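Local coordinates for protein inorganic pyrophosphatase (PDB 2BQX) that catalyses the magnesium-dependent hydrolysis of inorganic pyrophosphate to two phosphate ions and assembles as a homohexamer, at residues C16-I21 with Y29-E34; V72-A77 with K111-H116; G90-E95 with H135-Y140; E102-L107 with I161-K166; T139-D142 with W148-V151. One frame throughout, in Å; residues are numbered along the deposited sequence.

In the fold
Interactions 1, 3, 4 and 5 all reach the mixed sheet of the core, and interaction 2 joins loops at the ends of its strands. Interactions 3 and 5 lie closest, their centres about 7 Å apart, and share Thr139 and Tyr140, the latter a predicted substrate ligand. Interactions 3 and 4 have centres about 14 Å apart and meet where Met94 CE packs on Lys103 CG. Asp101, a predicted magnesium ligand, lies on strand 99-108 and touches Met94. Interaction 2 touches interaction 4 through Leu73 and Ala106, and interaction 1 through Val72 and Val17. In interaction 1, Ile21 lies near the predicted substrate ligands Lys28 and Tyr54.

Interaction 1: residues C16-I21 with Y29-E34; sequences CVVIEI and YELDKE
Strand 14-21 of the central sheet meets strand 27-31 of a small two-stranded sheet, and Glu20 makes both hydrogen bonds between residues 16-21 and 29-34. The short strand segments run roughly antiparallel, at 148°. Tyr29 N donates to Glu20 O at 3.2 Å. The donor sits above the carbonyl plane, and the N-H···O angle is 140°. The same oxygen lies at the edge of the Tyr29 ring, near its plane, and touches Tyr29 CB.

The second bond uses the side chain. Glu20 CG is anti to the carbonyl carbon (chi1 -67°), and the chain then extends toward residues 29-31. Leu31 N donates to Glu20 OE2 at 3.0 Å, reaching it on the anti side of the carboxylate. A water gives a further bond to Glu20 OE2, 2.7 Å away, and also bonds to Leu31 O. The carboxylate therefore stands in for a backbone acceptor.

Beside this bond, Val18 CG1 meets Leu31 CD2 at 4.0 Å, the two side chains crossing at about a right angle. Phe56 also packs on both of them. The Tyr29 ring leads away, and its hydroxyl is hydrogen-bonded to Gln79 N of the second subunit. In the pairing of strand 14-21 with strand 53-56, Glu20 and Ile21 face Tyr54, a predicted substrate ligand, in a classic beta bulge.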
# COMPACT_ATOMS: atom_id res chain seq x y z
N CYS A 16 -26.33 11.97 -3.75
CA CYS A 16 -25.34 11.18 -4.46
C CYS A 16 -24.09 11.98 -4.79
O CYS A 16 -24.17 13.11 -5.27
CB CYS A 16 -25.92 10.60 -5.75
SG CYS A 16 -27.17 9.31 -5.51
N VAL A 17 -22.94 11.39 -4.52
CA VAL A 17 -21.68 12.04 -4.83
C VAL A 17 -20.85 11.08 -5.67
O VAL A 17 -20.58 9.95 -5.26
CB VAL A 17 -20.90 12.43 -3.56
CG1 VAL A 17 -19.56 13.05 -3.95
CG2 VAL A 17 -21.71 13.42 -2.73
N VAL A 18 -20.49 11.53 -6.87
CA VAL A 18 -19.67 10.74 -7.77
C VAL A 18 -18.23 11.06 -7.41
O VAL A 18 -17.78 12.20 -7.56
CB VAL A 18 -19.93 11.12 -9.25
CG1 VAL A 18 -18.97 10.36 -10.15
CG2 VAL A 18 -21.37 10.80 -9.62
N ILE A 19 -17.51 10.06 -6.92
CA ILE A 19 -16.12 10.24 -6.51
C ILE A 19 -15.17 10.33 -7.70
O ILE A 19 -15.18 9.47 -8.58
CB ILE A 19 -15.66 9.06 -5.63
CG1 ILE A 19 -16.61 8.89 -4.44
CG2 ILE A 19 -14.24 9.30 -5.16
CD1 ILE A 19 -16.68 10.09 -3.54
N GLU A 20 -14.33 11.36 -7.72
CA GLU A 20 -13.37 11.54 -8.79
C GLU A 20 -11.94 11.48 -8.25
O GLU A 20 -10.99 11.26 -9.01
CB GLU A 20 -13.58 12.88 -9.48
CG GLU A 20 -14.88 12.99 -10.24
CD GLU A 20 -15.06 14.37 -10.85
OE1 GLU A 20 -15.00 15.35 -10.08
OE2 GLU A 20 -15.27 14.47 -12.07
N ILE A 21 -11.79 11.69 -6.95
CA ILE A 21 -10.48 11.67 -6.31
C ILE A 21 -10.58 10.86 -5.03
O ILE A 21 -11.45 11.12 -4.20
CB ILE A 21 -9.99 13.08 -5.95
CG1 ILE A 21 -10.08 13.99 -7.18
CG2 ILE A 21 -8.56 13.00 -5.43
CD1 ILE A 21 -9.71 15.43 -6.90
N TYR A 29 -8.84 12.74 -10.94
CA TYR A 29 -9.50 12.22 -12.13
C TYR A 29 -10.69 13.13 -12.39
O TYR A 29 -11.08 13.93 -11.53
CB TYR A 29 -10.02 10.79 -11.91
CG TYR A 29 -8.93 9.75 -11.76
CD1 TYR A 29 -8.35 9.14 -12.88
CD2 TYR A 29 -8.45 9.41 -10.50
CE1 TYR A 29 -7.32 8.22 -12.74
CE2 TYR A 29 -7.41 8.49 -10.35
CZ TYR A 29 -6.85 7.90 -11.48
OH TYR A 29 -5.80 7.02 -11.35
N GLU A 30 -11.26 13.02 -13.59
CA GLU A 30 -12.42 13.83 -13.94
C GLU A 30 -13.32 13.03 -14.88
O GLU A 30 -12.90 12.66 -15.98
CB GLU A 30 -11.99 15.14 -14.60
CG GLU A 30 -13.15 15.99 -15.10
CD GLU A 30 -12.70 17.39 -15.49
OE1 GLU A 30 -12.47 18.21 -14.58
OE2 GLU A 30 -12.59 17.65 -16.70
N LEU A 31 -14.54 12.78 -14.45
CA LEU A 31 -15.49 12.02 -15.24
C LEU A 31 -16.03 12.82 -16.42
O LEU A 31 -16.44 13.97 -16.26
CB LEU A 31 -16.66 11.56 -14.37
CG LEU A 31 -17.62 10.54 -14.99
CD1 LEU A 31 -16.90 9.21 -15.15
CD2 LEU A 31 -18.85 10.38 -14.11
N ASP A 32 -16.01 12.21 -17.60
CA ASP A 32 -16.51 12.83 -18.82
C ASP A 32 -18.01 12.54 -18.91
O ASP A 32 -18.41 11.38 -18.91
CB ASP A 32 -15.79 12.22 -20.03
CG ASP A 32 -16.19 12.88 -21.34
OD1 ASP A 32 -16.10 12.20 -22.38
OD2 ASP A 32 -16.58 14.06 -21.32
N LYS A 33 -18.83 13.59 -18.97
CA LYS A 33 -20.28 13.42 -19.05
C LYS A 33 -20.80 13.21 -20.47
O LYS A 33 -21.54 14.05 -21.00
CB LYS A 33 -20.99 14.63 -18.42
CG LYS A 33 -20.66 15.97 -19.08
CD LYS A 33 -21.63 17.06 -18.64
CE LYS A 33 -23.05 16.75 -19.10
NZ LYS A 33 -24.06 17.71 -18.56
N GLU A 34 -20.43 12.10 -21.07
CA GLU A 34 -20.88 11.78 -22.42
C GLU A 34 -20.40 10.38 -22.79
O GLU A 34 -20.96 9.74 -23.68
CB GLU A 34 -20.33 12.80 -23.42
CG GLU A 34 -18.81 12.80 -23.56
CD GLU A 34 -18.29 13.97 -24.38
OE1 GLU A 34 -18.70 14.11 -25.56
OE2 GLU A 34 -17.47 14.75 -23.84
O HOH W 1 -11.99 16.01 -10.17
O HOH W 2 -16.64 15.68 -14.09
O HOH W 3 -13.80 18.04 -11.93

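Interaction 2: residues V72-A77 with K111-H116; sequences VLSDVA and KIDPTH
The Asp75 carboxylate touches carbon atoms of Thr115 and His116, and so brings residues 72-77 against 111-116. Asp75 OD1 lies at the edge of the His116 ring, near its plane, and is 3.3 Å from His116 CE1. Carboxylate and ring are steeply turned, with 72° between their planes. Asp75 OD2 comes within 3.2 Å of Thr115 CG2. That methyl is also placed over one face of the His116 ring, offset toward its rim.

One water joins the loops. It lies 2.9 Å from His116 ND1, in the plane of the ring, and makes a weak bond to Leu73 O.

The remaining hydrogen bonds shape each loop from within. Val76 N donates to Ser74 OG at 3.0 Å, forming an ST turn. Asp113 OD1 takes two donors from Thr115. Thr115 N reaches it from above the carboxylate plane at 2.9 Å, which makes an Asx turn. Thr115 OG1 donates to the syn lone pair at 2.5 Å. With OG1 turned to Asp113, Thr115 CG2 faces Asp75.

Neighbouring subunits lie close by: Val43 of the third subunit and His128 of the fourth both pack on Asp113. The placing of the acidic oxygens of Asp75 beside the polarised C-H of the imidazole is consistent with a weak, mainly electrostatic attraction, which would probably be stronger if His116 were protonated.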
# COMPACT_ATOMS: atom_id res chain seq x y z
N VAL A 72 -15.99 14.23 0.60
CA VAL A 72 -16.64 13.23 1.42
C VAL A 72 -15.60 12.76 2.43
O VAL A 72 -14.69 12.01 2.08
CB VAL A 72 -17.15 12.03 0.58
CG1 VAL A 72 -17.82 11.01 1.50
CG2 VAL A 72 -18.16 12.52 -0.46
N LEU A 73 -15.72 13.24 3.66
CA LEU A 73 -14.79 12.88 4.73
C LEU A 73 -15.06 11.47 5.22
O LEU A 73 -16.20 11.08 5.44
CB LEU A 73 -14.89 13.88 5.88
CG LEU A 73 -14.17 15.22 5.65
CD1 LEU A 73 -14.68 15.91 4.41
CD2 LEU A 73 -14.36 16.10 6.87
N SER A 74 -14.00 10.70 5.40
CA SER A 74 -14.14 9.32 5.82
C SER A 74 -12.78 8.83 6.26
O SER A 74 -11.77 9.45 5.94
CB SER A 74 -14.62 8.46 4.64
OG SER A 74 -14.53 7.08 4.94
N ASP A 75 -12.74 7.73 6.99
CA ASP A 75 -11.45 7.20 7.39
C ASP A 75 -10.92 6.35 6.25
O ASP A 75 -9.72 6.05 6.20
CB ASP A 75 -11.56 6.34 8.65
CG ASP A 75 -11.88 7.17 9.88
OD1 ASP A 75 -11.47 8.35 9.92
OD2 ASP A 75 -12.52 6.63 10.79
N VAL A 76 -11.80 5.95 5.33
CA VAL A 76 -11.38 5.13 4.20
C VAL A 76 -11.41 5.87 2.87
O VAL A 76 -12.08 6.90 2.74
CB VAL A 76 -12.24 3.84 4.06
CG1 VAL A 76 -12.20 3.05 5.35
CG2 VAL A 76 -13.67 4.20 3.67
N ALA A 77 -10.68 5.35 1.89
CA ALA A 77 -10.61 5.93 0.56
C ALA A 77 -11.52 5.17 -0.41
O ALA A 77 -11.41 3.96 -0.56
CB ALA A 77 -9.16 5.87 0.05
N LYS A 111 -25.89 4.52 7.03
CA LYS A 111 -26.16 3.18 6.54
C LYS A 111 -24.91 2.59 5.88
O LYS A 111 -24.67 1.38 5.94
CB LYS A 111 -27.32 3.21 5.54
CG LYS A 111 -27.76 1.84 5.05
CD LYS A 111 -28.99 1.94 4.16
CE LYS A 111 -29.41 0.58 3.62
NZ LYS A 111 -29.76 -0.36 4.72
N ILE A 112 -24.10 3.45 5.27
CA ILE A 112 -22.87 3.03 4.60
C ILE A 112 -21.71 2.88 5.60
O ILE A 112 -21.03 1.86 5.61
CB ILE A 112 -22.46 4.04 3.50
CG1 ILE A 112 -23.49 4.01 2.38
CG2 ILE A 112 -21.07 3.71 2.97
CD1 ILE A 112 -23.25 5.04 1.29
N ASP A 113 -21.51 3.90 6.42
CA ASP A 113 -20.46 3.89 7.44
C ASP A 113 -20.85 4.88 8.53
O ASP A 113 -20.89 6.09 8.31
CB ASP A 113 -19.11 4.31 6.82
CG ASP A 113 -17.96 4.23 7.81
OD1 ASP A 113 -18.21 3.97 9.00
OD2 ASP A 113 -16.81 4.44 7.40
N PRO A 114 -21.17 4.38 9.74
CA PRO A 114 -21.57 5.22 10.87
C PRO A 114 -20.41 5.74 11.71
O PRO A 114 -20.63 6.34 12.76
CB PRO A 114 -22.49 4.31 11.66
CG PRO A 114 -21.81 2.98 11.51
CD PRO A 114 -21.46 2.96 10.02
N THR A 115 -19.18 5.51 11.25
CA THR A 115 -18.00 5.94 12.00
C THR A 115 -18.11 7.36 12.55
O THR A 115 -17.82 7.59 13.73
CB THR A 115 -16.73 5.85 11.13
OG1 THR A 115 -16.50 4.48 10.76
CG2 THR A 115 -15.51 6.36 11.89
N HIS A 116 -18.52 8.31 11.72
CA HIS A 116 -18.65 9.69 12.17
C HIS A 116 -20.10 10.15 12.27
O HIS A 116 -20.42 11.30 11.98
CB HIS A 116 -17.86 10.62 11.26
CG HIS A 116 -16.38 10.36 11.27
ND1 HIS A 116 -15.74 9.67 10.27
CD2 HIS A 116 -15.43 10.67 12.19
CE1 HIS A 116 -14.46 9.55 10.57
NE2 HIS A 116 -14.25 10.15 11.73
O HOH W 4 -17.12 8.81 7.81

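Interaction 3: residues G90-E95 with H135-Y140; sequences GVLNME and HFFETY
Strand 90-95 passes residues 135-139 of helix 127-139, with the nearest CA atoms, those of Met94 and Phe137, 8.4 Å apart. Phe137 fills the gap. Its CB points toward the strand, and two alternate strand residues, Leu92 and Met94, receive the ring.

Met94 comes over one face. Its CE is 4.0 Å from the ring centroid and 26° off the ring normal, a CH-pi contact offset toward the CG side of the ring. The closest pair is Met94 CE to Phe137 CG, at 3.6 Å. Met94 SD stands obliquely at 4.7 Å from the centroid, so the pair is also a Met-aromatic contact. The bend at chi3 (73°) turns the methyl over Phe137.

This is helix-on-sheet packing in the core of the pyrophosphatase fold, close to the active site. Met94 also touches Asp101, a predicted magnesium ligand, and Phe137 lies near Tyr54, a predicted substrate ligand.

Leu92 adds a second contact on the strand. Its CD2 meets Phe137 CD2 at 3.7 Å, from an oblique direction. Leu92 also packs on Val151 and Phe154 of strand 149-156. On the opposite face of the Phe137 ring, Phe136 CD2 lies above the centre, 4.0 Å from the plane. Tyr140 OH lies at the edge of the ring, in its plane.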
# COMPACT_ATOMS: atom_id res chain seq x y z
N GLY A 90 -21.59 20.87 6.06
CA GLY A 90 -21.03 22.20 5.90
C GLY A 90 -20.57 22.52 4.49
O GLY A 90 -20.83 21.77 3.55
N VAL A 91 -19.88 23.65 4.34
CA VAL A 91 -19.36 24.07 3.05
C VAL A 91 -18.09 24.89 3.22
O VAL A 91 -17.95 25.64 4.19
CB VAL A 91 -20.41 24.89 2.24
CG1 VAL A 91 -20.80 26.14 3.01
CG2 VAL A 91 -19.86 25.25 0.87
N LEU A 92 -17.14 24.73 2.30
CA LEU A 92 -15.88 25.46 2.32
C LEU A 92 -15.87 26.47 1.18
O LEU A 92 -15.98 26.10 0.01
CB LEU A 92 -14.69 24.50 2.18
CG LEU A 92 -13.29 25.12 2.10
CD1 LEU A 92 -13.03 26.01 3.31
CD2 LEU A 92 -12.25 24.01 2.02
N ASN A 93 -15.73 27.74 1.52
CA ASN A 93 -15.71 28.82 0.54
C ASN A 93 -14.28 29.26 0.22
O ASN A 93 -13.47 29.45 1.12
CB ASN A 93 -16.52 30.01 1.07
CG ASN A 93 -17.97 29.66 1.31
OD1 ASN A 93 -18.58 30.11 2.28
ND2 ASN A 93 -18.55 28.87 0.41
N MET A 94 -13.98 29.42 -1.07
CA MET A 94 -12.65 29.84 -1.48
C MET A 94 -12.70 30.61 -2.79
O MET A 94 -13.66 30.52 -3.56
CB MET A 94 -11.75 28.62 -1.66
CG MET A 94 -12.26 27.61 -2.69
SD MET A 94 -11.25 26.11 -2.71
CE MET A 94 -11.76 25.36 -1.20
N GLU A 95 -11.64 31.37 -3.03
CA GLU A 95 -11.54 32.16 -4.25
C GLU A 95 -10.31 31.70 -5.02
O GLU A 95 -9.24 31.53 -4.44
CB GLU A 95 -11.38 33.64 -3.91
CG GLU A 95 -11.32 34.55 -5.12
CD GLU A 95 -10.71 35.90 -4.81
OE1 GLU A 95 -10.54 36.23 -3.61
OE2 GLU A 95 -10.39 36.64 -5.77
N HIS A 135 -5.71 24.21 4.61
CA HIS A 135 -4.32 24.38 4.22
C HIS A 135 -4.01 23.66 2.90
O HIS A 135 -3.17 24.11 2.12
CB HIS A 135 -3.41 23.87 5.35
CG HIS A 135 -1.96 23.87 5.01
ND1 HIS A 135 -1.30 22.75 4.55
CD2 HIS A 135 -1.04 24.87 5.02
CE1 HIS A 135 -0.04 23.05 4.29
NE2 HIS A 135 0.14 24.33 4.57
N PHE A 136 -4.70 22.56 2.65
CA PHE A 136 -4.50 21.82 1.41
C PHE A 136 -4.93 22.66 0.21
O PHE A 136 -4.19 22.82 -0.76
CB PHE A 136 -5.30 20.52 1.42
CG PHE A 136 -5.28 19.80 0.10
CD1 PHE A 136 -4.18 19.03 -0.27
CD2 PHE A 136 -6.35 19.90 -0.78
CE1 PHE A 136 -4.14 18.38 -1.50
CE2 PHE A 136 -6.32 19.26 -2.02
CZ PHE A 136 -5.21 18.49 -2.38
N PHE A 137 -6.14 23.19 0.28
CA PHE A 137 -6.64 24.00 -0.83
C PHE A 137 -5.86 25.30 -0.95
O PHE A 137 -5.66 25.82 -2.05
CB PHE A 137 -8.14 24.26 -0.65
CG PHE A 137 -8.99 23.06 -0.96
CD1 PHE A 137 -9.17 22.64 -2.28
CD2 PHE A 137 -9.57 22.32 0.06
CE1 PHE A 137 -9.90 21.50 -2.57
CE2 PHE A 137 -10.31 21.17 -0.22
CZ PHE A 137 -10.47 20.76 -1.55
N GLU A 138 -5.40 25.80 0.18
CA GLU A 138 -4.63 27.04 0.18
C GLU A 138 -3.26 26.89 -0.48
O GLU A 138 -2.71 27.86 -0.98
CB GLU A 138 -4.44 27.52 1.62
CG GLU A 138 -4.18 29.00 1.75
CD GLU A 138 -5.34 29.72 2.42
OE1 GLU A 138 -5.53 29.54 3.65
OE2 GLU A 138 -6.07 30.46 1.72
N THR A 139 -2.73 25.67 -0.53
CA THR A 139 -1.40 25.46 -1.10
C THR A 139 -1.21 24.46 -2.24
O THR A 139 -0.18 24.49 -2.90
CB THR A 139 -0.41 25.01 0.00
OG1 THR A 139 -0.81 23.72 0.50
CG2 THR A 139 -0.39 26.01 1.14
N TYR A 140 -2.19 23.60 -2.49
CA TYR A 140 -2.04 22.58 -3.51
C TYR A 140 -1.86 23.07 -4.94
O TYR A 140 -1.44 22.31 -5.82
CB TYR A 140 -3.19 21.56 -3.42
CG TYR A 140 -4.47 21.92 -4.14
CD1 TYR A 140 -5.11 23.14 -3.92
CD2 TYR A 140 -5.08 21.00 -5.00
CE1 TYR A 140 -6.34 23.42 -4.54
CE2 TYR A 140 -6.30 21.27 -5.61
CZ TYR A 140 -6.92 22.48 -5.37
OH TYR A 140 -8.13 22.75 -5.96

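Interaction 4: residues E102-L107 with I161-K166; sequences EKLIAL and IKVLEK
Val163 CG1 enters between Glu102 and Leu104, two alternate residues of strand 99-108 that point toward helix 157-171. The methyl is anti to the backbone N of Val163 (chi1 175°). It meets Glu102 CG at 3.8 Å and Leu104 CD2 at 4.1 Å.

Glu102 takes part through its aliphatic portion. Its CG stands between the backbone N and the carbonyl carbon (chi1 58°), and the chain bends again at chi2. The methylene can therefore lie against the valine while the carboxylate finds a polar partner, Ser63 OG, which is hydrogen-bonded to Glu102 OE2.

Leu104 uses both branches. CD2 faces Val163, the two side chains sliding past each other in opposite directions. CD1 meets Leu164 CD1 at 4.3 Å. Val68 and Ala70 also pack on Leu104, so it joins the helix to the neighbouring strand 69-72.

The axes of the short segments approach to 9.5 Å, with 118° between their directions. Lys103 points to the other side of the strand, where its NZ forms salt bridges with Asp69 and Asp101, both predicted magnesium ligands. The arrangement is helix-on-sheet packing, here on a strand whose other side borders the predicted magnesium site.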
# COMPACT_ATOMS: atom_id res chain seq x y z
N GLU A 102 -17.05 26.82 -4.25
CA GLU A 102 -17.60 26.27 -3.03
C GLU A 102 -17.36 24.77 -3.04
O GLU A 102 -17.48 24.13 -4.08
CB GLU A 102 -19.10 26.56 -2.95
CG GLU A 102 -19.88 26.01 -4.14
CD GLU A 102 -19.63 26.79 -5.42
OE1 GLU A 102 -19.69 26.19 -6.52
OE2 GLU A 102 -19.38 28.02 -5.33
N LYS A 103 -17.00 24.22 -1.89
CA LYS A 103 -16.80 22.78 -1.80
C LYS A 103 -17.71 22.30 -0.68
O LYS A 103 -17.50 22.65 0.48
CB LYS A 103 -15.34 22.43 -1.45
CG LYS A 103 -14.28 23.02 -2.37
CD LYS A 103 -14.36 22.48 -3.78
CE LYS A 103 -13.27 23.09 -4.67
NZ LYS A 103 -13.49 22.77 -6.10
N LEU A 104 -18.73 21.53 -1.02
CA LEU A 104 -19.63 21.00 -0.01
C LEU A 104 -18.82 20.04 0.87
O LEU A 104 -17.93 19.35 0.37
CB LEU A 104 -20.79 20.25 -0.67
CG LEU A 104 -21.77 21.09 -1.50
CD1 LEU A 104 -22.77 20.19 -2.23
CD2 LEU A 104 -22.50 22.05 -0.58
N ILE A 105 -19.11 20.02 2.17
CA ILE A 105 -18.41 19.13 3.10
C ILE A 105 -19.43 18.08 3.51
O ILE A 105 -20.48 18.40 4.07
CB ILE A 105 -17.93 19.88 4.36
CG1 ILE A 105 -17.01 21.04 3.97
CG2 ILE A 105 -17.23 18.91 5.32
CD1 ILE A 105 -15.78 20.66 3.17
N ALA A 106 -19.12 16.81 3.24
CA ALA A 106 -20.06 15.74 3.55
C ALA A 106 -19.44 14.50 4.18
O ALA A 106 -18.23 14.36 4.25
CB ALA A 106 -20.81 15.34 2.29
N LEU A 107 -20.32 13.59 4.60
CA LEU A 107 -19.93 12.32 5.20
C LEU A 107 -20.82 11.25 4.59
O LEU A 107 -21.93 11.54 4.14
CB LEU A 107 -20.15 12.35 6.72
CG LEU A 107 -19.19 13.21 7.56
CD1 LEU A 107 -19.82 13.52 8.90
CD2 LEU A 107 -17.87 12.47 7.73
N ILE A 161 -26.74 23.65 2.65
CA ILE A 161 -28.02 23.29 2.05
C ILE A 161 -28.46 24.36 1.06
O ILE A 161 -28.99 24.05 -0.01
CB ILE A 161 -29.11 23.10 3.15
CG1 ILE A 161 -28.78 21.84 3.96
CG2 ILE A 161 -30.49 22.98 2.51
CD1 ILE A 161 -29.59 21.69 5.23
N LYS A 162 -28.23 25.62 1.41
CA LYS A 162 -28.59 26.72 0.53
C LYS A 162 -27.79 26.63 -0.77
O LYS A 162 -28.33 26.83 -1.86
CB LYS A 162 -28.31 28.06 1.22
CG LYS A 162 -29.31 28.38 2.32
CD LYS A 162 -29.00 29.72 2.97
CE LYS A 162 -30.12 30.13 3.92
NZ LYS A 162 -30.35 29.12 4.98
N VAL A 163 -26.51 26.32 -0.64
CA VAL A 163 -25.62 26.18 -1.79
C VAL A 163 -26.11 25.06 -2.69
O VAL A 163 -26.16 25.21 -3.92
CB VAL A 163 -24.17 25.89 -1.32
CG1 VAL A 163 -23.27 25.62 -2.52
CG2 VAL A 163 -23.65 27.08 -0.52
N LEU A 164 -26.46 23.93 -2.08
CA LEU A 164 -26.95 22.79 -2.84
C LEU A 164 -28.25 23.10 -3.57
O LEU A 164 -28.37 22.83 -4.76
CB LEU A 164 -27.16 21.59 -1.91
CG LEU A 164 -27.74 20.34 -2.58
CD1 LEU A 164 -26.79 19.84 -3.67
CD2 LEU A 164 -27.97 19.27 -1.54
N GLU A 165 -29.22 23.66 -2.86
CA GLU A 165 -30.51 23.97 -3.48
C GLU A 165 -30.35 24.96 -4.63
O GLU A 165 -31.01 24.84 -5.66
CB GLU A 165 -31.49 24.52 -2.44
CG GLU A 165 -31.71 23.57 -1.27
CD GLU A 165 -32.85 23.99 -0.36
OE1 GLU A 165 -33.09 25.21 -0.24
OE2 GLU A 165 -33.49 23.10 0.24
N LYS A 166 -29.48 25.94 -4.45
CA LYS A 166 -29.23 26.93 -5.49
C LYS A 166 -28.63 26.24 -6.72
O LYS A 166 -28.97 26.56 -7.86
CB LYS A 166 -28.28 28.00 -4.96
CG LYS A 166 -28.02 29.14 -5.91
CD LYS A 166 -27.34 30.28 -5.17
CE LYS A 166 -27.15 31.48 -6.07
NZ LYS A 166 -26.59 32.64 -5.32

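Interaction 5: residues T139-D142 with W148-V151; sequences TYKD and WVKV
Lys141 leaves its backbone with CG anti to the carbonyl carbon (chi1 -77°) and then runs fully extended, which brings CD beside Val149. Val149 places CG2 in the same relation to its own carbonyl carbon, and this one methyl makes both side-chain contacts. Lys141 CD touches it at 3.9 Å. Tyr140 CE1 comes to 4.0 Å, from an oblique direction relative to the ring.

The lysine also covers its neighbour. Lys141 CG lies over one face of the Tyr140 ring, 3.7 Å above the plane and offset toward the rim. Val149 thus packs against a pair of adjacent side chains that already lean on each other. It also touches Met94 of strand 83-96.

The backbone sets the pair up. Residues 139-142 form a type I beta turn, closed by Asp142 N donating to Thr139 O at 3.0 Å. A water spans the gap beyond it: it donates to Asp142 OD1 at 2.7 Å and takes a weak bond from Val149 N. The other oxygen, Asp142 OD2, is hydrogen-bonded to His135 NE2 of the fifth subunit, so the turn also takes part in a hexamer interface.

Tyr140 is a predicted substrate ligand, and Lys141 lies near another, Arg42. The contact is a helix-to-strand connection, in which the type I turn 139-142, between helix 127-139 and strand 149-156, packs on Val149 beside the predicted pyrophosphate site.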
# COMPACT_ATOMS: atom_id res chain seq x y z
N THR A 139 -2.73 25.67 -0.53
CA THR A 139 -1.40 25.46 -1.10
C THR A 139 -1.21 24.46 -2.24
O THR A 139 -0.18 24.49 -2.90
CB THR A 139 -0.41 25.01 0.00
OG1 THR A 139 -0.81 23.72 0.50
CG2 THR A 139 -0.39 26.01 1.14
N TYR A 140 -2.19 23.60 -2.49
CA TYR A 140 -2.04 22.58 -3.51
C TYR A 140 -1.86 23.07 -4.94
O TYR A 140 -1.44 22.31 -5.82
CB TYR A 140 -3.19 21.56 -3.42
CG TYR A 140 -4.47 21.92 -4.14
CD1 TYR A 140 -5.11 23.14 -3.92
CD2 TYR A 140 -5.08 21.00 -5.00
CE1 TYR A 140 -6.34 23.42 -4.54
CE2 TYR A 140 -6.30 21.27 -5.61
CZ TYR A 140 -6.92 22.48 -5.37
OH TYR A 140 -8.13 22.75 -5.96
N LYS A 141 -2.16 24.34 -5.18
CA LYS A 141 -1.98 24.91 -6.52
C LYS A 141 -0.86 25.94 -6.53
O LYS A 141 -0.67 26.64 -7.52
CB LYS A 141 -3.28 25.54 -7.02
CG LYS A 141 -4.30 24.53 -7.51
CD LYS A 141 -5.50 25.22 -8.11
CE LYS A 141 -6.46 24.21 -8.70
NZ LYS A 141 -7.61 24.89 -9.36
N ASP A 142 -0.11 26.04 -5.43
CA ASP A 142 0.99 27.00 -5.37
C ASP A 142 1.93 26.86 -6.56
O ASP A 142 2.26 27.85 -7.21
CB ASP A 142 1.83 26.82 -4.09
CG ASP A 142 1.15 27.34 -2.83
OD1 ASP A 142 0.19 28.14 -2.93
OD2 ASP A 142 1.60 26.95 -1.73
N TRP A 148 -4.12 29.91 -8.39
CA TRP A 148 -3.98 30.16 -6.96
C TRP A 148 -5.32 30.00 -6.25
O TRP A 148 -6.37 30.04 -6.88
CB TRP A 148 -3.45 31.57 -6.71
CG TRP A 148 -4.23 32.66 -7.41
CD1 TRP A 148 -3.97 33.18 -8.64
CD2 TRP A 148 -5.41 33.32 -6.93
NE1 TRP A 148 -4.92 34.13 -8.96
CE2 TRP A 148 -5.81 34.23 -7.92
CE3 TRP A 148 -6.17 33.22 -5.75
CZ2 TRP A 148 -6.94 35.05 -7.78
CZ3 TRP A 148 -7.29 34.03 -5.61
CH2 TRP A 148 -7.66 34.94 -6.62
N VAL A 149 -5.26 29.81 -4.94
CA VAL A 149 -6.47 29.65 -4.14
C VAL A 149 -6.37 30.41 -2.83
O VAL A 149 -5.39 30.28 -2.10
CB VAL A 149 -6.73 28.16 -3.80
CG1 VAL A 149 -8.01 28.03 -3.00
CG2 VAL A 149 -6.82 27.33 -5.08
N LYS A 150 -7.40 31.20 -2.54
CA LYS A 150 -7.46 31.94 -1.28
C LYS A 150 -8.69 31.41 -0.56
O LYS A 150 -9.82 31.70 -0.95
CB LYS A 150 -7.63 33.44 -1.52
CG LYS A 150 -6.41 34.16 -2.07
CD LYS A 150 -6.70 35.66 -2.19
CE LYS A 150 -5.48 36.45 -2.65
NZ LYS A 150 -5.08 36.13 -4.05
N VAL A 151 -8.47 30.62 0.49
CA VAL A 151 -9.58 30.05 1.24
C VAL A 151 -10.20 31.07 2.19
O VAL A 151 -9.49 31.77 2.91
CB VAL A 151 -9.10 28.84 2.07
CG1 VAL A 151 -10.28 28.22 2.80
CG2 VAL A 151 -8.44 27.82 1.16
O HOH W 5 -2.10 29.14 -3.94